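Local coordinates for protein esterase (Uncultured bacterium, PDB 5EGN) that hydrolyses carboxylic esters and breaks down N-acyl homoserine lactones, the signal molecules of bacterial quorum sensing, at residues F24-P27 and F28-G32; I34-F37 and Q38-F42; L246-P249 and S250-N253. The protein carries 2 engineered substitutions. All coordinates share one frame; numbering follows the deposited sequence.

Interaction 1: residues F24-P27 and F28-G32; sequences FLHP and FSTNG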
loop_
_atom_site.group_PDB
_atom_site.type_symbol
_atom_site.label_atom_id
_atom_site.label_comp_id
_atom_site.label_asym_id
_atom_site.label_seq_id
_atom_site.Cartn_x
_atom_site.Cartn_y
_atom_site.Cartn_z
ATOM N N PHE A 24 4.192 12.207 -3.664
ATOM C CA PHE A 24 3.390 11.296 -4.469
ATOM C C PHE A 24 1.895 11.603 -4.358
ATOM O O PHE A 24 1.300 11.624 -3.252
ATOM C CB PHE A 24 3.660 9.840 -4.074
ATOM C CG PHE A 24 5.081 9.397 -4.302
ATOM C CD1 PHE A 24 6.009 9.456 -3.275
ATOM C CD2 PHE A 24 5.487 8.918 -5.539
ATOM C CE1 PHE A 24 7.313 9.044 -3.476
ATOM C CE2 PHE A 24 6.789 8.504 -5.745
ATOM C CZ PHE A 24 7.703 8.569 -4.712
ATOM N N LEU A 25 1.319 11.844 -5.534
ATOM C CA LEU A 25 -0.076 12.211 -5.714
ATOM C C LEU A 25 -0.794 11.121 -6.494
ATOM O O LEU A 25 -0.572 10.963 -7.695
ATOM C CB LEU A 25 -0.179 13.544 -6.455
ATOM C CG LEU A 25 0.612 14.692 -5.837
ATOM C CD1 LEU A 25 0.512 15.960 -6.673
ATOM C CD2 LEU A 25 0.101 14.926 -4.432
ATOM N N HIS A 26 -1.659 10.379 -5.809
ATOM C CA HIS A 26 -2.322 9.211 -6.385
ATOM C C HIS A 26 -3.355 9.574 -7.456
ATOM O O HIS A 26 -3.857 10.696 -7.474
ATOM C CB HIS A 26 -2.992 8.400 -5.273
ATOM C CG HIS A 26 -4.197 9.065 -4.686
ATOM N ND1 HIS A 26 -5.443 9.005 -5.274
ATOM C CD2 HIS A 26 -4.346 9.808 -3.565
ATOM C CE1 HIS A 26 -6.307 9.682 -4.540
ATOM N NE2 HIS A 26 -5.668 10.179 -3.497
ATOM N N PRO A 27 -3.684 8.618 -8.346
ATOM C CA PRO A 27 -4.722 8.851 -9.358
ATOM C C PRO A 27 -6.132 8.904 -8.773
ATOM O O PRO A 27 -6.331 8.618 -7.593
ATOM C CB PRO A 27 -4.575 7.647 -10.294
ATOM C CG PRO A 27 -3.992 6.588 -9.442
ATOM C CD PRO A 27 -3.042 7.304 -8.524
ATOM N N PHE A 28 -7.094 9.265 -9.614
ATOM C CA PHE A 28 -8.484 9.433 -9.203
ATOM C C PHE A 28 -9.098 8.115 -8.728
ATOM O O PHE A 28 -8.793 7.052 -9.268
ATOM C CB PHE A 28 -9.292 10.021 -10.366
ATOM C CG PHE A 28 -10.611 10.612 -9.958
ATOM C CD1 PHE A 28 -10.691 11.526 -8.921
ATOM C CD2 PHE A 28 -11.770 10.274 -10.637
ATOM C CE1 PHE A 28 -11.909 12.074 -8.556
ATOM C CE2 PHE A 28 -12.988 10.819 -10.279
ATOM C CZ PHE A 28 -13.057 11.721 -9.236
ATOM N N SER A 29 -9.939 8.211 -7.696
ATOM C CA SER A 29 -10.678 7.087 -7.101
ATOM C C SER A 29 -9.804 6.134 -6.281
ATOM O O SER A 29 -10.319 5.206 -5.657
ATOM C CB SER A 29 -11.418 6.285 -8.178
ATOM O OG SER A 29 -10.557 5.332 -8.775
ATOM N N THR A 30 -8.495 6.360 -6.276
ATOM C CA THR A 30 -7.590 5.522 -5.496
ATOM C C THR A 30 -7.150 6.240 -4.228
ATOM O O THR A 30 -7.835 7.144 -3.747
ATOM C CB THR A 30 -6.340 5.127 -6.303
ATOM O OG1 THR A 30 -5.500 6.275 -6.483
ATOM C CG2 THR A 30 -6.733 4.573 -7.662
ATOM N N ASN A 31 -6.010 5.826 -3.685
ATOM C CA ASN A 31 -5.391 6.519 -2.562
ATOM C C ASN A 31 -3.881 6.313 -2.541
ATOM O O ASN A 31 -3.308 5.769 -3.484
ATOM C CB ASN A 31 -5.998 6.065 -1.233
ATOM C CG ASN A 31 -5.889 4.570 -1.017
ATOM O OD1 ASN A 31 -4.817 4.048 -0.710
ATOM N ND2 ASN A 31 -7.008 3.873 -1.159
ATOM N N GLY A 32 -3.247 6.744 -1.455
ATOM C CA GLY A 32 -1.799 6.727 -1.342
ATOM C C GLY A 32 -1.158 5.352 -1.384
ATOM O O GLY A 32 0.014 5.213 -1.753
#
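A buried local turn, drawn together around the carbonyl oxygen of Pro27, brings Thr30 and Asn31 back against Pro27 and His26 where strand 21-25 of the central sheet gives way to a loop. Residues Pro27 to Thr30 form a type II beta turn, and Ser29 takes the positive phi (73°) expected at its third position. The backbone bond that closes the turn, Thr30 N to Pro27 O at 3.4 Å, is weak. The hydroxyl makes a shorter one: Thr30 OG1 donates to Pro27 O at 2.7 Å, meeting it from above the carbonyl plane. From the opposite face of that plane His26 ND1 also donates to Pro27 O, at 2.5 Å, so one oxygen is clasped between two side chains. Thr30 OG1 can lie there because it stands between its own backbone N and carbonyl carbon (chi1 71°). The same torsion lays the threonine at about a right angle across the proline ring, with Thr30 CG2 3.8 Å from Pro27 CG. In alpha/beta hydrolases the loop that follows this strand commonly supplies a backbone N-H to the oxyanion hole, and the placing of the turn is consistent with such a role; the side chain of Pro27 also touches the probable nucleophile elbow of the GxSxG sequence. Beyond the turn the chain runs across one face of the histidine. Asn31 CA makes a CH-pi contact over the middle of the His26 ring, 3.5 Å from its centroid. His53 stacks on this imidazole and His56 meets it edge-to-face. The amide of Asn31 points elsewhere, its ND2 hydrogen-bonded to Asn174 OD1, while Gly32 N is held by Asp52 OD1.

Interaction 2: residues I34-F37 and Q38-F42; sequences IWYF and QTFPF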
loop_
_atom_site.group_PDB
_atom_site.type_symbol
_atom_site.label_atom_id
_atom_site.label_comp_id
_atom_site.label_asym_id
_atom_site.label_seq_id
_atom_site.Cartn_x
_atom_site.Cartn_y
_atom_site.Cartn_z
ATOM N N ILE A 34 -1.348 3.062 -3.425
ATOM C CA ILE A 34 -0.837 2.778 -4.770
ATOM C C ILE A 34 0.672 3.027 -4.929
ATOM O O ILE A 34 1.290 2.506 -5.857
ATOM C CB ILE A 34 -1.594 3.617 -5.839
ATOM C CG1 ILE A 34 -1.471 2.986 -7.230
ATOM C CG2 ILE A 34 -1.103 5.060 -5.848
ATOM C CD1 ILE A 34 -2.304 3.673 -8.290
ATOM N N TRP A 35 1.262 3.803 -4.022
ATOM C CA TRP A 35 2.685 4.117 -4.113
ATOM C C TRP A 35 3.562 3.193 -3.266
ATOM O O TRP A 35 4.718 3.530 -2.984
ATOM C CB TRP A 35 2.925 5.569 -3.698
ATOM C CG TRP A 35 2.212 6.563 -4.555
ATOM C CD1 TRP A 35 1.184 7.376 -4.181
ATOM C CD2 TRP A 35 2.469 6.847 -5.936
ATOM N NE1 TRP A 35 0.790 8.156 -5.241
ATOM C CE2 TRP A 35 1.562 7.849 -6.332
ATOM C CE3 TRP A 35 3.380 6.353 -6.877
ATOM C CZ2 TRP A 35 1.536 8.368 -7.625
ATOM C CZ3 TRP A 35 3.353 6.871 -8.163
ATOM C CH2 TRP A 35 2.438 7.868 -8.524
ATOM N N TYR A 36 3.019 2.035 -2.883
ATOM C CA TYR A 36 3.690 1.122 -1.955
ATOM C C TYR A 36 5.096 0.748 -2.410
ATOM O O TYR A 36 6.023 0.704 -1.605
ATOM C CB TYR A 36 2.857 -0.156 -1.746
ATOM C CG TYR A 36 3.517 -1.149 -0.807
ATOM C CD1 TYR A 36 3.616 -0.884 0.553
ATOM C CD2 TYR A 36 4.067 -2.334 -1.284
ATOM C CE1 TYR A 36 4.235 -1.770 1.413
ATOM C CE2 TYR A 36 4.689 -3.229 -0.426
ATOM C CZ TYR A 36 4.768 -2.940 0.919
ATOM O OH TYR A 36 5.382 -3.820 1.776
ATOM N N PHE A 37 5.259 0.492 -3.701
ATOM C CA PHE A 37 6.556 0.059 -4.202
ATOM C C PHE A 37 7.519 1.219 -4.443
ATOM O O PHE A 37 8.707 0.999 -4.675
ATOM C CB PHE A 37 6.395 -0.742 -5.492
ATOM C CG PHE A 37 5.663 -2.039 -5.315
ATOM C CD1 PHE A 37 6.256 -3.107 -4.660
ATOM C CD2 PHE A 37 4.381 -2.193 -5.811
ATOM C CE1 PHE A 37 5.578 -4.303 -4.501
ATOM C CE2 PHE A 37 3.699 -3.384 -5.656
ATOM C CZ PHE A 37 4.298 -4.440 -5.001
ATOM N N GLN A 38 7.012 2.447 -4.387
ATOM C CA GLN A 38 7.855 3.624 -4.565
ATOM C C GLN A 38 8.220 4.250 -3.226
ATOM O O GLN A 38 9.359 4.661 -3.006
ATOM C CB GLN A 38 7.159 4.665 -5.445
ATOM C CG GLN A 38 7.120 4.323 -6.925
ATOM C CD GLN A 38 6.110 3.243 -7.253
ATOM O OE1 GLN A 38 4.967 3.288 -6.802
ATOM N NE2 GLN A 38 6.531 2.262 -8.045
ATOM N N THR A 39 7.233 4.300 -2.336
ATOM C CA THR A 39 7.321 5.034 -1.078
ATOM C C THR A 39 8.572 4.739 -0.253
ATOM O O THR A 39 9.275 5.656 0.167
ATOM C CB THR A 39 6.089 4.746 -0.198
ATOM O OG1 THR A 39 4.905 5.170 -0.883
ATOM C CG2 THR A 39 6.192 5.479 1.129
ATOM N N PHE A 40 8.854 3.461 -0.034
ATOM C CA PHE A 40 9.904 3.070 0.901
ATOM C C PHE A 40 11.309 2.949 0.292
ATOM O O PHE A 40 12.286 3.295 0.958
ATOM C CB PHE A 40 9.502 1.764 1.591
ATOM C CG PHE A 40 8.198 1.860 2.330
ATOM C CD1 PHE A 40 8.149 2.398 3.604
ATOM C CD2 PHE A 40 7.018 1.438 1.741
ATOM C CE1 PHE A 40 6.950 2.502 4.284
ATOM C CE2 PHE A 40 5.816 1.539 2.415
ATOM C CZ PHE A 40 5.781 2.072 3.688
ATOM N N PRO A 41 11.432 2.448 -0.954
ATOM C CA PRO A 41 12.769 2.529 -1.554
ATOM C C PRO A 41 13.268 3.968 -1.693
ATOM O O PRO A 41 14.451 4.228 -1.475
ATOM C CB PRO A 41 12.573 1.883 -2.926
ATOM C CG PRO A 41 11.479 0.907 -2.708
ATOM C CD PRO A 41 10.541 1.574 -1.740
ATOM N N PHE A 42 12.374 4.888 -2.037
ATOM C CA PHE A 42 12.747 6.293 -2.159
ATOM C C PHE A 42 12.845 6.969 -0.797
ATOM O O PHE A 42 13.385 8.067 -0.680
ATOM C CB PHE A 42 11.753 7.038 -3.052
ATOM C CG PHE A 42 11.949 6.778 -4.517
ATOM C CD1 PHE A 42 12.912 7.472 -5.230
ATOM C CD2 PHE A 42 11.182 5.835 -5.178
ATOM C CE1 PHE A 42 13.101 7.233 -6.577
ATOM C CE2 PHE A 42 11.367 5.592 -6.524
ATOM C CZ PHE A 42 12.329 6.290 -7.224
HETATM O O HOH W 1 3.645 0.872 -5.930
#
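The backbone coils through a short, weakly bonded helix in which Trp35 O receives both Gln38 N, at 2.9 Å, and Thr39 N, at 2.7 Å. This helix, 36-39, is the connection in the beta-alpha-beta unit that links strand 21-25 to strand 47-51 of the alpha/beta hydrolase sheet. A side chain adds a third bond to the same carbonyl: Thr39 OG1 donates to Trp35 O at 2.7 Å from well above the carbonyl plane, whereas Thr39 N arrives nearly straight along the C=O direction. The threonine can do so because its hydroxyl sits beside its own backbone N (chi1 -61°). Around the other side of the turn Gln38 folds back, bent at chi2 (75°), and its OE1 comes up to the edge of the indole, 3.5 Å from Trp35 CE3, with amide and ring planes almost perpendicular. The amide NE2 is held from the C-terminal part of the chain, by Gln245 O and Asn253 OD1. One turn apart, Tyr36 and Phe40 meet obliquely, Phe40 CE2 lying 3.8 Å from Tyr36 CD1. This aromatic pair faces the second subunit, where His168 bonds to Tyr36 OH and packs against both rings. Pro41 packs back on the preceding turn, its CG 3.4 Å from Phe37 O. A water ties Ile34, Phe37 and Gln38 together: it accepts from Phe37 N and donates to Ile34 O, and also donates to Gln38 OE1 at 2.9 Å.

Interaction 3: residues L246-P249 and S250-N253; sequences LERP and SEFN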
loop_
_atom_site.group_PDB
_atom_site.type_symbol
_atom_site.label_atom_id
_atom_site.label_comp_id
_atom_site.label_asym_id
_atom_site.label_seq_id
_atom_site.Cartn_x
_atom_site.Cartn_y
_atom_site.Cartn_z
ATOM N N LEU A 246 2.709 0.457 -10.912
ATOM C CA LEU A 246 2.237 -0.851 -10.465
ATOM C C LEU A 246 2.503 -1.943 -11.499
ATOM O O LEU A 246 2.786 -3.088 -11.143
ATOM C CB LEU A 246 0.743 -0.804 -10.143
ATOM C CG LEU A 246 0.350 -0.260 -8.770
ATOM C CD1 LEU A 246 -1.151 -0.387 -8.562
ATOM C CD2 LEU A 246 1.110 -0.986 -7.673
ATOM N N GLU A 247 2.406 -1.588 -12.776
ATOM C CA GLU A 247 2.580 -2.556 -13.855
ATOM C C GLU A 247 4.038 -2.993 -13.989
ATOM O O GLU A 247 4.326 -4.182 -14.133
ATOM C CB GLU A 247 2.068 -1.975 -15.175
ATOM C CG GLU A 247 0.559 -1.741 -15.187
ATOM C CD GLU A 247 0.051 -1.240 -16.524
ATOM O OE1 GLU A 247 -0.528 -0.133 -16.562
ATOM O OE2 GLU A 247 0.217 -1.958 -17.533
ATOM N N ARG A 248 4.953 -2.031 -13.951
ATOM C CA ARG A 248 6.384 -2.329 -13.949
ATOM C C ARG A 248 7.100 -1.444 -12.930
ATOM O O ARG A 248 7.838 -0.536 -13.307
ATOM C CB ARG A 248 6.990 -2.129 -15.342
ATOM C CG ARG A 248 6.284 -2.894 -16.452
ATOM C CD ARG A 248 7.065 -2.850 -17.756
ATOM N NE ARG A 248 8.303 -3.618 -17.673
ATOM C CZ ARG A 248 8.378 -4.933 -17.856
ATOM N NH1 ARG A 248 7.284 -5.630 -18.131
ATOM N NH2 ARG A 248 9.547 -5.551 -17.762
ATOM N N PRO A 249 6.884 -1.716 -11.632
ATOM C CA PRO A 249 7.314 -0.858 -10.519
ATOM C C PRO A 249 8.805 -0.514 -10.499
ATOM O O PRO A 249 9.145 0.657 -10.332
ATOM C CB PRO A 249 6.944 -1.684 -9.284
ATOM C CG PRO A 249 5.832 -2.559 -9.739
ATOM C CD PRO A 249 6.183 -2.919 -11.148
ATOM N N SER A 250 9.672 -1.509 -10.658
ATOM C CA SER A 250 11.116 -1.282 -10.595
ATOM C C SER A 250 11.611 -0.357 -11.707
ATOM O O SER A 250 12.482 0.485 -11.483
ATOM C CB SER A 250 11.868 -2.612 -10.650
ATOM O OG SER A 250 11.762 -3.310 -9.422
ATOM N N GLU A 251 11.053 -0.513 -12.903
ATOM C CA GLU A 251 11.431 0.333 -14.030
ATOM C C GLU A 251 10.985 1.777 -13.816
ATOM O O GLU A 251 11.727 2.716 -14.127
ATOM C CB GLU A 251 10.850 -0.221 -15.331
ATOM C CG GLU A 251 11.472 -1.541 -15.752
ATOM C CD GLU A 251 10.963 -2.024 -17.091
ATOM O OE1 GLU A 251 10.644 -1.171 -17.946
ATOM O OE2 GLU A 251 10.881 -3.254 -17.288
ATOM N N PHE A 252 9.779 1.954 -13.283
ATOM C CA PHE A 252 9.316 3.282 -12.897
ATOM C C PHE A 252 10.258 3.871 -11.854
ATOM O O PHE A 252 10.560 5.063 -11.883
ATOM C CB PHE A 252 7.887 3.234 -12.348
ATOM C CG PHE A 252 7.346 4.583 -11.954
ATOM C CD1 PHE A 252 6.705 5.384 -12.884
ATOM C CD2 PHE A 252 7.488 5.054 -10.657
ATOM C CE1 PHE A 252 6.213 6.624 -12.531
ATOM C CE2 PHE A 252 6.999 6.296 -10.299
ATOM C CZ PHE A 252 6.360 7.080 -11.237
ATOM N N ASN A 253 10.714 3.023 -10.935
ATOM C CA ASN A 253 11.650 3.442 -9.896
ATOM C C ASN A 253 12.981 3.911 -10.470
ATOM O O ASN A 253 13.587 4.850 -9.957
ATOM C CB ASN A 253 11.889 2.302 -8.903
ATOM C CG ASN A 253 10.749 2.133 -7.918
ATOM O OD1 ASN A 253 9.657 2.659 -8.118
ATOM N ND2 ASN A 253 11.004 1.399 -6.842
#
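A bend at chi3 (69°) of Arg248 and a straight run beyond CG in Glu251 lay the two side chains side by side, pointing the same way, three residues apart. The guanidinium takes hold side-on, with both bonds going to one carboxylate oxygen: Arg248 NE reaches Glu251 OE2 at 2.6 Å and Arg248 NH2 reaches Glu251 OE2 at 2.7 Å. That oxygen lies in the guanidinium plane, but the carboxylate is turned about 61° against it, so NE meets OE2 from above the carboxylate plane while NH2 comes nearly along the C-O bond. The other oxygen, OE1, has a weak bond with Tyr244 OH. Were Arg248 replaced by alanine, Glu251 OE2 would probably lose its charged partner and the carboxylate would be freer to swing away. Alongside the salt bridge the backbone starts a new helix: Phe252 N donates to Arg248 O at 3.2 Å, and Asn253 N to Pro249 O at 2.9 Å. Phe252 stands with CG opposite its backbone N (chi1 -179°), which carries the ring away from this turn onto Leu114 and Leu116 of the central sheet. Asn253 ND2 binds Phe37 O, and Pro249 and Ser250 pack on Glu160 and Pro159 of the second subunit. Arg248 thus leaves helix 244-247 and serves as N-cap of helix 249-257. A proline without an N-H as first residue, and an acidic side chain in the first turn that would suit the positive end of the helix dipole, are both classic features of a helix N-terminus.

Along the chain the three contacts come in series, all within one subunit of the alpha/beta hydrolase fold. Interactions 1 and 2, with centres about 13 Å apart, follow each other from the end of strand 21-25 into helix 36-39, and touch where Trp35 packs on Phe24 and His26 and Ile34 on Pro27. Interaction 3 comes some 200 residues later, yet its centre is only about 10 Å from that of interaction 2; Asn253 and Leu246 join the two. Interactions 1 and 3 do not touch. Helix 36-39 therefore lies between the loop near the probable active site and the C-terminal helices, and interactions 2 and 3 both pack against the second subunit, which interaction 1 reaches through Asn31.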